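Sister chromatid cohesion protein (Chaetomium thermophilum, PDB 5T8V) probably helps load cohesin onto chromatin, this chain being the large HEAT-repeat C-terminal fragment of the cohesin loader Scc2. Local coordinates at residues A26-V31 / L83-R88; K61-L66 / A129-M134; E49-L54 / A93-E98; R135-G140 / Q145-N150. All coordinates share one frame; numbering follows the deposited sequence.

Contact 1 (A26-V31 / L83-R88); sequences AAFQAV and LIYLLR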
loop_
_atom_site.group_PDB
_atom_site.type_symbol
_atom_site.label_atom_id
_atom_site.label_comp_id
_atom_site.label_asym_id
_atom_site.label_seq_id
_atom_site.Cartn_x
_atom_site.Cartn_y
_atom_site.Cartn_z
ATOM N N ALA A 26 -46.821 50.734 42.323
ATOM C CA ALA A 26 -45.695 51.048 43.197
ATOM C C ALA A 26 -44.556 51.697 42.419
ATOM O O ALA A 26 -43.899 52.620 42.918
ATOM C CB ALA A 26 -45.209 49.782 43.901
ATOM N N ALA A 27 -44.308 51.230 41.194
ATOM C CA ALA A 27 -43.248 51.817 40.381
ATOM C C ALA A 27 -43.602 53.236 39.953
ATOM O O ALA A 27 -42.761 54.140 40.029
ATOM C CB ALA A 27 -42.981 50.942 39.157
ATOM N N PHE A 28 -44.840 53.455 39.505
ATOM C CA PHE A 28 -45.214 54.783 39.029
ATOM C C PHE A 28 -45.194 55.808 40.157
ATOM O O PHE A 28 -44.674 56.916 39.984
ATOM C CB PHE A 28 -46.591 54.733 38.362
ATOM C CG PHE A 28 -46.630 53.909 37.100
ATOM C CD1 PHE A 28 -45.461 53.494 36.478
ATOM C CD2 PHE A 28 -47.840 53.554 36.533
ATOM C CE1 PHE A 28 -45.502 52.744 35.324
ATOM C CE2 PHE A 28 -47.884 52.804 35.378
ATOM C CZ PHE A 28 -46.714 52.399 34.773
ATOM N N GLN A 29 -45.747 55.464 41.322
ATOM C CA GLN A 29 -45.681 56.401 42.439
ATOM C C GLN A 29 -44.271 56.501 43.008
ATOM O O GLN A 29 -43.944 57.507 43.647
ATOM C CB GLN A 29 -46.679 56.009 43.531
ATOM C CG GLN A 29 -46.440 54.663 44.188
ATOM C CD GLN A 29 -47.660 54.181 44.959
ATOM O OE1 GLN A 29 -48.687 54.859 45.000
ATOM N NE2 GLN A 29 -47.552 53.008 45.572
ATOM N N ALA A 30 -43.427 55.490 42.781
ATOM C CA ALA A 30 -42.007 55.641 43.081
ATOM C C ALA A 30 -41.374 56.698 42.184
ATOM O O ALA A 30 -40.537 57.486 42.637
ATOM C CB ALA A 30 -41.286 54.302 42.925
ATOM N N VAL A 31 -41.766 56.733 40.908
ATOM C CA VAL A 31 -41.299 57.791 40.016
ATOM C C VAL A 31 -41.816 59.143 40.490
ATOM O O VAL A 31 -41.072 60.132 40.523
ATOM C CB VAL A 31 -41.726 57.496 38.565
ATOM C CG1 VAL A 31 -41.377 58.662 37.647
ATOM C CG2 VAL A 31 -41.063 56.222 38.065
ATOM N N LEU A 83 -49.711 51.341 30.172
ATOM C CA LEU A 83 -48.603 50.672 29.499
ATOM C C LEU A 83 -47.835 51.637 28.604
ATOM O O LEU A 83 -46.610 51.529 28.481
ATOM C CB LEU A 83 -49.111 49.489 28.668
ATOM C CG LEU A 83 -49.237 48.142 29.385
ATOM C CD1 LEU A 83 -49.957 47.135 28.501
ATOM C CD2 LEU A 83 -47.873 47.603 29.784
ATOM N N ILE A 84 -48.542 52.580 27.975
ATOM C CA ILE A 84 -47.870 53.657 27.255
ATOM C C ILE A 84 -46.954 54.424 28.197
ATOM O O ILE A 84 -45.873 54.878 27.804
ATOM C CB ILE A 84 -48.907 54.586 26.596
ATOM C CG1 ILE A 84 -49.615 53.867 25.446
ATOM C CG2 ILE A 84 -48.252 55.869 26.077
ATOM C CD1 ILE A 84 -51.082 53.622 25.696
ATOM N N TYR A 85 -47.373 54.586 29.454
ATOM C CA TYR A 85 -46.549 55.303 30.421
ATOM C C TYR A 85 -45.276 54.525 30.734
ATOM O O TYR A 85 -44.183 55.102 30.776
ATOM C CB TYR A 85 -47.353 55.571 31.694
ATOM C CG TYR A 85 -46.620 56.395 32.731
ATOM C CD1 TYR A 85 -46.034 57.610 32.395
ATOM C CD2 TYR A 85 -46.525 55.965 34.048
ATOM C CE1 TYR A 85 -45.365 58.368 33.341
ATOM C CE2 TYR A 85 -45.860 56.716 35.001
ATOM C CZ TYR A 85 -45.282 57.917 34.642
ATOM O OH TYR A 85 -44.620 58.669 35.585
ATOM N N LEU A 86 -45.396 53.214 30.950
ATOM C CA LEU A 86 -44.208 52.397 31.160
ATOM C C LEU A 86 -43.281 52.471 29.953
ATOM O O LEU A 86 -42.060 52.612 30.104
ATOM C CB LEU A 86 -44.611 50.951 31.448
ATOM C CG LEU A 86 -43.474 49.950 31.685
ATOM C CD1 LEU A 86 -42.530 50.433 32.771
ATOM C CD2 LEU A 86 -44.038 48.582 32.048
ATOM N N LEU A 87 -43.841 52.394 28.743
ATOM C CA LEU A 87 -43.018 52.537 27.547
ATOM C C LEU A 87 -42.360 53.910 27.482
ATOM O O LEU A 87 -41.269 54.048 26.915
ATOM C CB LEU A 87 -43.860 52.291 26.292
ATOM C CG LEU A 87 -44.142 50.826 25.945
ATOM C CD1 LEU A 87 -45.160 50.737 24.819
ATOM C CD2 LEU A 87 -42.861 50.090 25.558
ATOM N N ARG A 88 -42.997 54.932 28.056
ATOM C CA ARG A 88 -42.386 56.255 28.071
ATOM C C ARG A 88 -41.218 56.305 29.048
ATOM O O ARG A 88 -40.160 56.857 28.727
ATOM C CB ARG A 88 -43.425 57.318 28.425
ATOM C CG ARG A 88 -43.008 58.725 28.020
ATOM C CD ARG A 88 -43.817 59.798 28.738
ATOM N NE ARG A 88 -43.583 61.124 28.168
ATOM C CZ ARG A 88 -42.497 61.861 28.389
ATOM N NH1 ARG A 88 -41.522 61.408 29.169
ATOM N NH2 ARG A 88 -42.380 63.054 27.821
#
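Phe28 and Tyr85 make a T-shaped (edge-to-face) aromatic pair between helix 9-36 and helix 81-96, near the N-terminal end of this helical HEAT-repeat fragment. The phenylalanine offers its face and the tyrosine its edge: the ring centroids are 4.7 Å apart and the planes stand at 74°. Tyr85 CD2 sits almost over the centre of the Phe28 ring, 3.4 Å above its plane, while Tyr85 CE2 beside it comes to 3.6 Å from Phe28 CD1. The phenol is carried toward helix 9-36 by a first torsion of -176°, which sets CG of Tyr85 opposite the backbone N.

The rest is van der Waals packing. Phe28 CZ lies 4.2 Å from Leu86 CB, next to the helix backbone. Leu86 and Val31 both also touch Leu54 of strand 52-54, and Leu89 packs against Phe28 and Val31 from further along helix 81-96. The short helical segments cross at 53° with their axes 11.7 Å apart, a wide separation that the two rings help to fill. Replacing Phe28 with an alanine would probably open a gap between the helices and leave the Tyr85 ring without the face that now steadies its edge. At the far end of the tyrosine, Val31 CG1 meets Tyr85 OH at 3.8 Å, a van der Waals touch on the phenol oxygen.

Contact 2 (K61-L66 / A129-M134); sequences KLQSAL and AARTSM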
loop_
_atom_site.group_PDB
_atom_site.type_symbol
_atom_site.label_atom_id
_atom_site.label_comp_id
_atom_site.label_asym_id
_atom_site.label_seq_id
_atom_site.Cartn_x
_atom_site.Cartn_y
_atom_site.Cartn_z
ATOM N N LYS A 61 -38.124 42.960 37.857
ATOM C CA LYS A 61 -39.352 42.408 38.422
ATOM C C LYS A 61 -40.552 42.691 37.523
ATOM O O LYS A 61 -41.401 41.813 37.312
ATOM C CB LYS A 61 -39.580 42.961 39.827
ATOM C CG LYS A 61 -38.562 42.459 40.847
ATOM C CD LYS A 61 -39.155 42.353 42.249
ATOM C CE LYS A 61 -38.442 43.262 43.238
ATOM N NZ LYS A 61 -39.275 43.525 44.446
ATOM N N LEU A 62 -40.642 43.908 36.979
ATOM C CA LEU A 62 -41.710 44.199 36.027
ATOM C C LEU A 62 -41.679 43.224 34.859
ATOM O O LEU A 62 -42.727 42.753 34.404
ATOM C CB LEU A 62 -41.597 45.635 35.516
ATOM C CG LEU A 62 -42.120 46.758 36.413
ATOM C CD1 LEU A 62 -41.905 48.100 35.736
ATOM C CD2 LEU A 62 -43.594 46.563 36.748
ATOM N N GLN A 63 -40.485 42.911 34.356
ATOM C CA GLN A 63 -40.381 41.954 33.261
ATOM C C GLN A 63 -40.925 40.594 33.672
ATOM O O GLN A 63 -41.681 39.966 32.921
ATOM C CB GLN A 63 -38.927 41.844 32.802
ATOM C CG GLN A 63 -38.416 43.096 32.112
ATOM C CD GLN A 63 -36.902 43.178 32.089
ATOM O OE1 GLN A 63 -36.205 42.209 32.396
ATOM N NE2 GLN A 63 -36.382 44.345 31.725
ATOM N N SER A 64 -40.560 40.125 34.867
ATOM C CA SER A 64 -41.070 38.841 35.341
ATOM C C SER A 64 -42.596 38.838 35.379
ATOM O O SER A 64 -43.245 37.933 34.837
ATOM C CB SER A 64 -40.493 38.532 36.724
ATOM O OG SER A 64 -40.916 37.258 37.178
ATOM N N ALA A 65 -43.187 39.855 36.012
ATOM C CA ALA A 65 -44.643 39.923 36.098
ATOM C C ALA A 65 -45.279 39.955 34.713
ATOM O O ALA A 65 -46.288 39.279 34.464
ATOM C CB ALA A 65 -45.052 41.149 36.911
ATOM N N LEU A 66 -44.701 40.734 33.795
ATOM C CA LEU A 66 -45.217 40.794 32.432
ATOM C C LEU A 66 -45.204 39.417 31.781
ATOM O O LEU A 66 -46.179 39.010 31.137
ATOM C CB LEU A 66 -44.394 41.787 31.608
ATOM C CG LEU A 66 -44.586 43.267 31.945
ATOM C CD1 LEU A 66 -43.456 44.091 31.352
ATOM C CD2 LEU A 66 -45.924 43.764 31.433
ATOM N N ALA A 129 -34.682 48.471 30.487
ATOM C CA ALA A 129 -35.790 49.224 29.913
ATOM C C ALA A 129 -36.093 48.738 28.501
ATOM O O ALA A 129 -37.254 48.487 28.149
ATOM C CB ALA A 129 -35.466 50.718 29.911
ATOM N N ALA A 130 -35.052 48.596 27.675
ATOM C CA ALA A 130 -35.231 48.039 26.339
ATOM C C ALA A 130 -35.862 46.658 26.411
ATOM O O ALA A 130 -36.816 46.360 25.680
ATOM C CB ALA A 130 -33.889 47.970 25.610
ATOM N N ARG A 131 -35.345 45.798 27.293
ATOM C CA ARG A 131 -35.925 44.465 27.435
ATOM C C ARG A 131 -37.419 44.547 27.733
ATOM O O ARG A 131 -38.227 43.829 27.129
ATOM C CB ARG A 131 -35.200 43.688 28.529
ATOM C CG ARG A 131 -35.695 42.260 28.674
ATOM C CD ARG A 131 -34.729 41.402 29.460
ATOM N NE ARG A 131 -34.973 39.981 29.225
ATOM C CZ ARG A 131 -35.730 39.198 29.989
ATOM N NH1 ARG A 131 -36.339 39.679 31.065
ATOM N NH2 ARG A 131 -35.877 37.918 29.673
ATOM N N THR A 132 -37.807 45.428 28.657
ATOM C CA THR A 132 -39.222 45.593 28.974
ATOM C C THR A 132 -40.016 46.015 27.742
ATOM O O THR A 132 -41.085 45.463 27.460
ATOM C CB THR A 132 -39.394 46.611 30.102
ATOM O OG1 THR A 132 -38.806 46.096 31.302
ATOM C CG2 THR A 132 -40.871 46.902 30.356
ATOM N N SER A 133 -39.513 47.006 27.000
ATOM C CA SER A 133 -40.213 47.451 25.798
ATOM C C SER A 133 -40.448 46.289 24.840
ATOM O O SER A 133 -41.575 46.068 24.371
ATOM C CB SER A 133 -39.416 48.559 25.110
ATOM O OG SER A 133 -39.324 49.706 25.935
ATOM N N MET A 134 -39.392 45.530 24.538
ATOM C CA MET A 134 -39.532 44.402 23.623
ATOM C C MET A 134 -40.579 43.416 24.127
ATOM O O MET A 134 -41.498 43.035 23.391
ATOM C CB MET A 134 -38.182 43.707 23.438
ATOM C CG MET A 134 -37.076 44.607 22.898
ATOM S SD MET A 134 -37.518 45.466 21.375
ATOM C CE MET A 134 -37.753 47.135 21.985
#
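Gln63 reaches from helix 56-71 to helix 120-136 and uses both ends of its amide, OE1 for Arg131 and NE2 for Thr132. This is near-parallel helix-helix packing, the short segments 16° apart, in the N-terminal part of the HEAT-repeat fragment. Gln63 CG is anti to the carbonyl carbon (chi1 -69°) and the chain runs extended beyond it, which lays the amide between the two partners. The extended chain of Arg131 carries its CB, CG and CD across the amide at a slant. Its NH1 donates to Gln63 OE1 at 2.9 Å; the oxygen lies near the guanidinium plane, but the donor stands well above the plane of the amide carbonyl, and the two flat groups are 63° apart. The other bond, Gln63 NE2 to Thr132 OG1 at 3.0 Å, stays in the amide plane. The threonine hydroxyl also has Gln59 OE1 and Arg128 O within hydrogen-bonding reach for its single proton, while its methyl CG2 turns to Leu66 CD1, 3.9 Å away.

Because one end of the Gln63 amide accepts and the other donates, flipping it would set donor against donor at Arg131; the pairing probably fixes which way round the amide lies and gives the buried Gln63 and Thr132 polar partners.

Contact 3 (E49-L54 / A93-E98); sequences ETEATL and ALRQTE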
loop_
_atom_site.group_PDB
_atom_site.type_symbol
_atom_site.label_atom_id
_atom_site.label_comp_id
_atom_site.label_asym_id
_atom_site.label_seq_id
_atom_site.Cartn_x
_atom_site.Cartn_y
_atom_site.Cartn_z
ATOM N N GLU A 49 -35.480 67.460 36.648
ATOM C CA GLU A 49 -36.628 67.774 37.489
ATOM C C GLU A 49 -37.959 67.512 36.796
ATOM O O GLU A 49 -39.009 67.796 37.381
ATOM C CB GLU A 49 -36.564 69.233 37.950
ATOM C CG GLU A 49 -36.633 70.255 36.830
ATOM C CD GLU A 49 -36.560 71.678 37.346
ATOM O OE1 GLU A 49 -36.415 71.858 38.574
ATOM O OE2 GLU A 49 -36.650 72.615 36.526
ATOM N N THR A 50 -37.942 66.985 35.570
ATOM C CA THR A 50 -39.155 66.563 34.886
ATOM C C THR A 50 -39.161 65.085 34.528
ATOM O O THR A 50 -40.246 64.509 34.393
ATOM C CB THR A 50 -39.365 67.382 33.601
ATOM O OG1 THR A 50 -40.661 67.101 33.056
ATOM C CG2 THR A 50 -38.296 67.059 32.556
ATOM N N GLU A 51 -37.996 64.459 34.382
ATOM C CA GLU A 51 -37.886 63.049 34.040
ATOM C C GLU A 51 -37.332 62.258 35.218
ATOM O O GLU A 51 -36.628 62.793 36.079
ATOM C CB GLU A 51 -36.984 62.849 32.818
ATOM C CG GLU A 51 -37.673 63.094 31.486
ATOM C CD GLU A 51 -36.738 62.905 30.305
ATOM O OE1 GLU A 51 -36.768 63.743 29.379
ATOM O OE2 GLU A 51 -35.966 61.922 30.310
ATOM N N ALA A 52 -37.662 60.968 35.242
ATOM C CA ALA A 52 -37.171 60.050 36.262
ATOM C C ALA A 52 -37.519 58.625 35.853
ATOM O O ALA A 52 -38.693 58.309 35.627
ATOM C CB ALA A 52 -37.762 60.385 37.632
ATOM N N THR A 53 -36.515 57.761 35.754
ATOM C CA THR A 53 -36.683 56.460 35.127
ATOM C C THR A 53 -36.798 55.361 36.180
ATOM O O THR A 53 -36.706 55.599 37.384
ATOM C CB THR A 53 -35.519 56.180 34.175
ATOM O OG1 THR A 53 -34.289 56.188 34.909
ATOM C CG2 THR A 53 -35.463 57.236 33.080
ATOM N N LEU A 54 -37.019 54.136 35.710
ATOM C CA LEU A 54 -37.075 52.970 36.579
ATOM C C LEU A 54 -35.701 52.318 36.645
ATOM O O LEU A 54 -35.001 52.212 35.634
ATOM C CB LEU A 54 -38.112 51.967 36.070
ATOM C CG LEU A 54 -39.564 52.455 36.017
ATOM C CD1 LEU A 54 -40.444 51.438 35.312
ATOM C CD2 LEU A 54 -40.101 52.736 37.411
ATOM N N ALA A 93 -35.227 56.217 29.907
ATOM C CA ALA A 93 -33.999 55.518 30.272
ATOM C C ALA A 93 -33.122 55.253 29.055
ATOM O O ALA A 93 -31.891 55.247 29.166
ATOM C CB ALA A 93 -34.331 54.205 30.979
ATOM N N LEU A 94 -33.732 55.037 27.889
ATOM C CA LEU A 94 -32.956 54.763 26.685
ATOM C C LEU A 94 -32.385 56.041 26.081
ATOM O O LEU A 94 -31.236 56.052 25.623
ATOM C CB LEU A 94 -33.826 54.027 25.667
ATOM C CG LEU A 94 -34.058 52.557 26.013
ATOM C CD1 LEU A 94 -35.277 51.998 25.292
ATOM C CD2 LEU A 94 -32.816 51.757 25.672
ATOM N N ARG A 95 -33.167 57.122 26.067
ATOM C CA ARG A 95 -32.648 58.400 25.594
ATOM C C ARG A 95 -31.521 58.904 26.484
ATOM O O ARG A 95 -30.648 59.645 26.020
ATOM C CB ARG A 95 -33.773 59.435 25.524
ATOM C CG ARG A 95 -34.710 59.263 24.333
ATOM C CD ARG A 95 -35.703 60.415 24.213
ATOM N NE ARG A 95 -36.749 60.360 25.234
ATOM C CZ ARG A 95 -36.685 60.952 26.426
ATOM N NH1 ARG A 95 -35.619 61.661 26.778
ATOM N NH2 ARG A 95 -37.699 60.832 27.274
ATOM N N GLN A 96 -31.519 58.519 27.761
ATOM C CA GLN A 96 -30.453 58.951 28.657
ATOM C C GLN A 96 -29.088 58.505 28.144
ATOM O O GLN A 96 -28.136 59.293 28.116
ATOM C CB GLN A 96 -30.702 58.407 30.066
ATOM C CG GLN A 96 -29.602 58.729 31.071
ATOM C CD GLN A 96 -29.423 60.219 31.288
ATOM O OE1 GLN A 96 -30.303 61.018 30.963
ATOM N NE2 GLN A 96 -28.278 60.602 31.841
ATOM N N THR A 97 -28.978 57.243 27.725
ATOM C CA THR A 97 -27.697 56.647 27.360
ATOM C C THR A 97 -27.538 56.464 25.854
ATOM O O THR A 97 -26.686 55.685 25.417
ATOM C CB THR A 97 -27.526 55.300 28.066
ATOM O OG1 THR A 97 -28.575 54.412 27.665
ATOM C CG2 THR A 97 -27.563 55.472 29.578
ATOM N N GLU A 98 -28.332 57.170 25.045
ATOM C CA GLU A 98 -28.264 56.977 23.600
ATOM C C GLU A 98 -26.918 57.429 23.045
ATOM O O GLU A 98 -26.285 56.709 22.265
ATOM C CB GLU A 98 -29.413 57.721 22.916
ATOM C CG GLU A 98 -29.398 59.231 23.113
ATOM C CD GLU A 98 -30.645 59.899 22.572
ATOM O OE1 GLU A 98 -30.590 61.112 22.280
ATOM O OE2 GLU A 98 -31.677 59.208 22.433
#
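The Glu51 carboxylate comes to the edge of the Arg95 guanidinium, with Glu51 CD in the guanidinium plane and the two flat groups turned 89° against each other. This crossed approach puts both oxygens at similar range, Glu51 OE1 3.5 Å and Glu51 OE2 3.6 Å from Arg95 NH1, instead of pairing each oxygen with its own nitrogen. It is a salt bridge without a hydrogen bond. Glu51 arrives on an extended chain, whereas Arg95 bends at chi3 (-73°), bringing its end round toward the glutamate; its NE is meanwhile held by a salt bridge to Asp91, one turn back along helix 81-96. A glutamine in place of Glu51 would probably remove the carboxylate charge at the guanidinium edge and leave Arg95 more dependent on its salt bridge to Asp91.

The contact joins the small antiparallel hairpin of strands 44-46 and 52-54, which follows helix 9-36 and precedes helix 56-71 in the chain, to the C-terminal end of helix 81-96. Thr53, whose backbone pairs with Ile45 in that hairpin, turns its methyl to the helix. Its CG2 is anti to the carbonyl carbon and rests against the Ala93 backbone, while both Thr53 CG2 and Thr53 CB are 3.9 Å from Ala93 CB. Behind it, Ala93 packs on Ala129 of helix 120-136.

Contact 4 (R135-G140 / Q145-N150); sequences RIMCGG and QLYSEN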
loop_
_atom_site.group_PDB
_atom_site.type_symbol
_atom_site.label_atom_id
_atom_site.label_comp_id
_atom_site.label_asym_id
_atom_site.label_seq_id
_atom_site.Cartn_x
_atom_site.Cartn_y
_atom_site.Cartn_z
ATOM N N ARG A 135 -40.461 42.995 25.390
ATOM C CA ARG A 135 -41.434 42.049 25.928
ATOM C C ARG A 135 -42.855 42.582 25.793
ATOM O O ARG A 135 -43.779 41.829 25.463
ATOM C CB ARG A 135 -41.116 41.737 27.387
ATOM C CG ARG A 135 -42.178 40.894 28.065
ATOM C CD ARG A 135 -41.606 40.142 29.244
ATOM N NE ARG A 135 -40.702 39.077 28.821
ATOM C CZ ARG A 135 -39.857 38.448 29.632
ATOM N NH1 ARG A 135 -39.786 38.780 30.915
ATOM N NH2 ARG A 135 -39.074 37.490 29.160
ATOM N N ILE A 136 -43.050 43.879 26.041
ATOM C CA ILE A 136 -44.361 44.485 25.828
ATOM C C ILE A 136 -44.792 44.312 24.378
ATOM O O ILE A 136 -45.976 44.099 24.088
ATOM C CB ILE A 136 -44.338 45.969 26.243
ATOM C CG1 ILE A 136 -44.257 46.075 27.768
ATOM C CG2 ILE A 136 -45.578 46.702 25.717
ATOM C CD1 ILE A 136 -43.986 47.475 28.277
ATOM N N MET A 137 -43.844 44.404 23.445
ATOM C CA MET A 137 -44.153 44.145 22.043
ATOM C C MET A 137 -44.271 42.659 21.722
ATOM O O MET A 137 -44.545 42.316 20.568
ATOM C CB MET A 137 -43.092 44.780 21.141
ATOM C CG MET A 137 -43.305 46.262 20.901
ATOM S SD MET A 137 -42.135 46.958 19.722
ATOM C CE MET A 137 -40.649 46.991 20.717
ATOM N N CYS A 138 -44.080 41.774 22.703
ATOM C CA CYS A 138 -44.225 40.336 22.505
ATOM C C CYS A 138 -45.461 39.776 23.208
ATOM O O CYS A 138 -45.472 38.613 23.616
ATOM C CB CYS A 138 -42.975 39.604 22.986
ATOM S SG CYS A 138 -41.520 39.895 21.972
ATOM N N GLY A 139 -46.512 40.583 23.346
ATOM C CA GLY A 139 -47.695 40.163 24.075
ATOM C C GLY A 139 -48.887 39.831 23.200
ATOM O O GLY A 139 -49.904 39.334 23.695
ATOM N N GLY A 140 -48.785 40.101 21.901
ATOM C CA GLY A 140 -49.873 39.837 20.986
ATOM C C GLY A 140 -50.978 40.871 20.977
ATOM O O GLY A 140 -51.973 40.679 20.266
ATOM N N GLN A 145 -50.152 51.906 19.896
ATOM C CA GLN A 145 -49.297 52.654 20.809
ATOM C C GLN A 145 -48.322 51.764 21.569
ATOM O O GLN A 145 -47.469 52.289 22.292
ATOM C CB GLN A 145 -50.151 53.438 21.810
ATOM C CG GLN A 145 -51.176 54.364 21.174
ATOM C CD GLN A 145 -52.553 53.737 21.080
ATOM O OE1 GLN A 145 -52.689 52.530 20.878
ATOM N NE2 GLN A 145 -53.587 54.556 21.235
ATOM N N LEU A 146 -48.430 50.442 21.432
ATOM C CA LEU A 146 -47.548 49.508 22.117
ATOM C C LEU A 146 -46.409 49.019 21.236
ATOM O O LEU A 146 -45.564 48.253 21.708
ATOM C CB LEU A 146 -48.352 48.308 22.631
ATOM C CG LEU A 146 -49.515 48.633 23.574
ATOM C CD1 LEU A 146 -50.213 47.357 24.014
ATOM C CD2 LEU A 146 -49.040 49.427 24.785
ATOM N N TYR A 147 -46.361 49.445 19.976
ATOM C CA TYR A 147 -45.303 49.066 19.049
ATOM C C TYR A 147 -44.640 50.329 18.523
ATOM O O TYR A 147 -45.327 51.262 18.096
ATOM C CB TYR A 147 -45.858 48.236 17.889
ATOM C CG TYR A 147 -46.534 46.954 18.321
ATOM C CD1 TYR A 147 -47.854 46.953 18.757
ATOM C CD2 TYR A 147 -45.855 45.743 18.288
ATOM C CE1 TYR A 147 -48.476 45.784 19.151
ATOM C CE2 TYR A 147 -46.468 44.570 18.680
ATOM C CZ TYR A 147 -47.777 44.595 19.110
ATOM O OH TYR A 147 -48.388 43.425 19.499
ATOM N N SER A 148 -43.309 50.358 18.560
ATOM C CA SER A 148 -42.548 51.488 18.039
ATOM C C SER A 148 -41.272 50.967 17.401
ATOM O O SER A 148 -40.484 50.277 18.057
ATOM C CB SER A 148 -42.217 52.498 19.142
ATOM O OG SER A 148 -41.146 52.040 19.946
ATOM N N GLU A 149 -41.069 51.298 16.125
ATOM C CA GLU A 149 -39.822 50.945 15.456
ATOM C C GLU A 149 -38.625 51.563 16.167
ATOM O O GLU A 149 -37.545 50.958 16.219
ATOM C CB GLU A 149 -39.874 51.401 13.995
ATOM C CG GLU A 149 -39.268 50.422 13.000
ATOM C CD GLU A 149 -37.754 50.366 13.068
ATOM O OE1 GLU A 149 -37.141 51.348 13.537
ATOM O OE2 GLU A 149 -37.177 49.339 12.652
ATOM N N ASN A 150 -38.804 52.755 16.740
ATOM C CA ASN A 150 -37.693 53.451 17.377
ATOM C C ASN A 150 -37.199 52.702 18.608
ATOM O O ASN A 150 -35.997 52.694 18.890
ATOM C CB ASN A 150 -38.112 54.872 17.749
ATOM C CG ASN A 150 -36.968 55.680 18.325
ATOM O OD1 ASN A 150 -36.029 56.040 17.614
ATOM N ND2 ASN A 150 -37.042 55.975 19.616
#
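Met137 and Tyr147 each carry CG anti to the carbonyl carbon; in Met137 chi1 of -81° places CG by the ring and an extended chi2 (-175°) sends SD onward, the two side chains passing alongside each other and running opposite ways. They make a Met-aromatic contact where helix 120-136 ends and the chain turns back toward helix 149-172. Cys138 N bonds to Arg135 O at 2.8 Å at the end of the helix, and a type I beta turn runs from Ile136 to Gly139.

The sulfur takes an oblique position, Met137 SD lying 5.3 Å from the centroid of the Tyr147 ring and 59° off its normal. Closer contact is made by the methylene: Met137 CG is 3.7 Å from Tyr147 CD2 and also packs against the carbonyl oxygen of Leu146. The methionine thus wedges between the ring and the backbone leading to it. Next to it Ile136 CG2 meets Leu146 CB at 4.4 Å, and both residues also pack against helix 81-96, Ile136 on Leu86 and Leu87, Leu146 on Leu83.

At the start of the next helix Ser148 is the N-cap, its OG bonded to Ala151 N. The phenol of Tyr147 points back over the connecting loop, where its OH is hydrogen-bonded to Arg141 O and lies 3.9 Å from Gly140 C.

Overall arrangement
Contacts 1 and 2 are the buried pair, joining helices; contacts 3 and 4 are only partly buried and lie at helix ends. Helix 81-96 serves contacts 1 and 3, helix 120-136 contacts 2 and 4. Chemistry differs with place: contact 1 is aromatic and aliphatic, contact 2 is polar though buried, contact 3 sets a salt bridge beside a small apolar touch, and contact 4 is mostly apolar around a chain reversal. Contacts 1, 2 and 3 meet through Leu54, Leu62 and Leu86, whereas contacts 3 and 4 do not touch. A weak hydrogen bond from Arg135 NH1 to Gln63 O links contact 4 with contact 2.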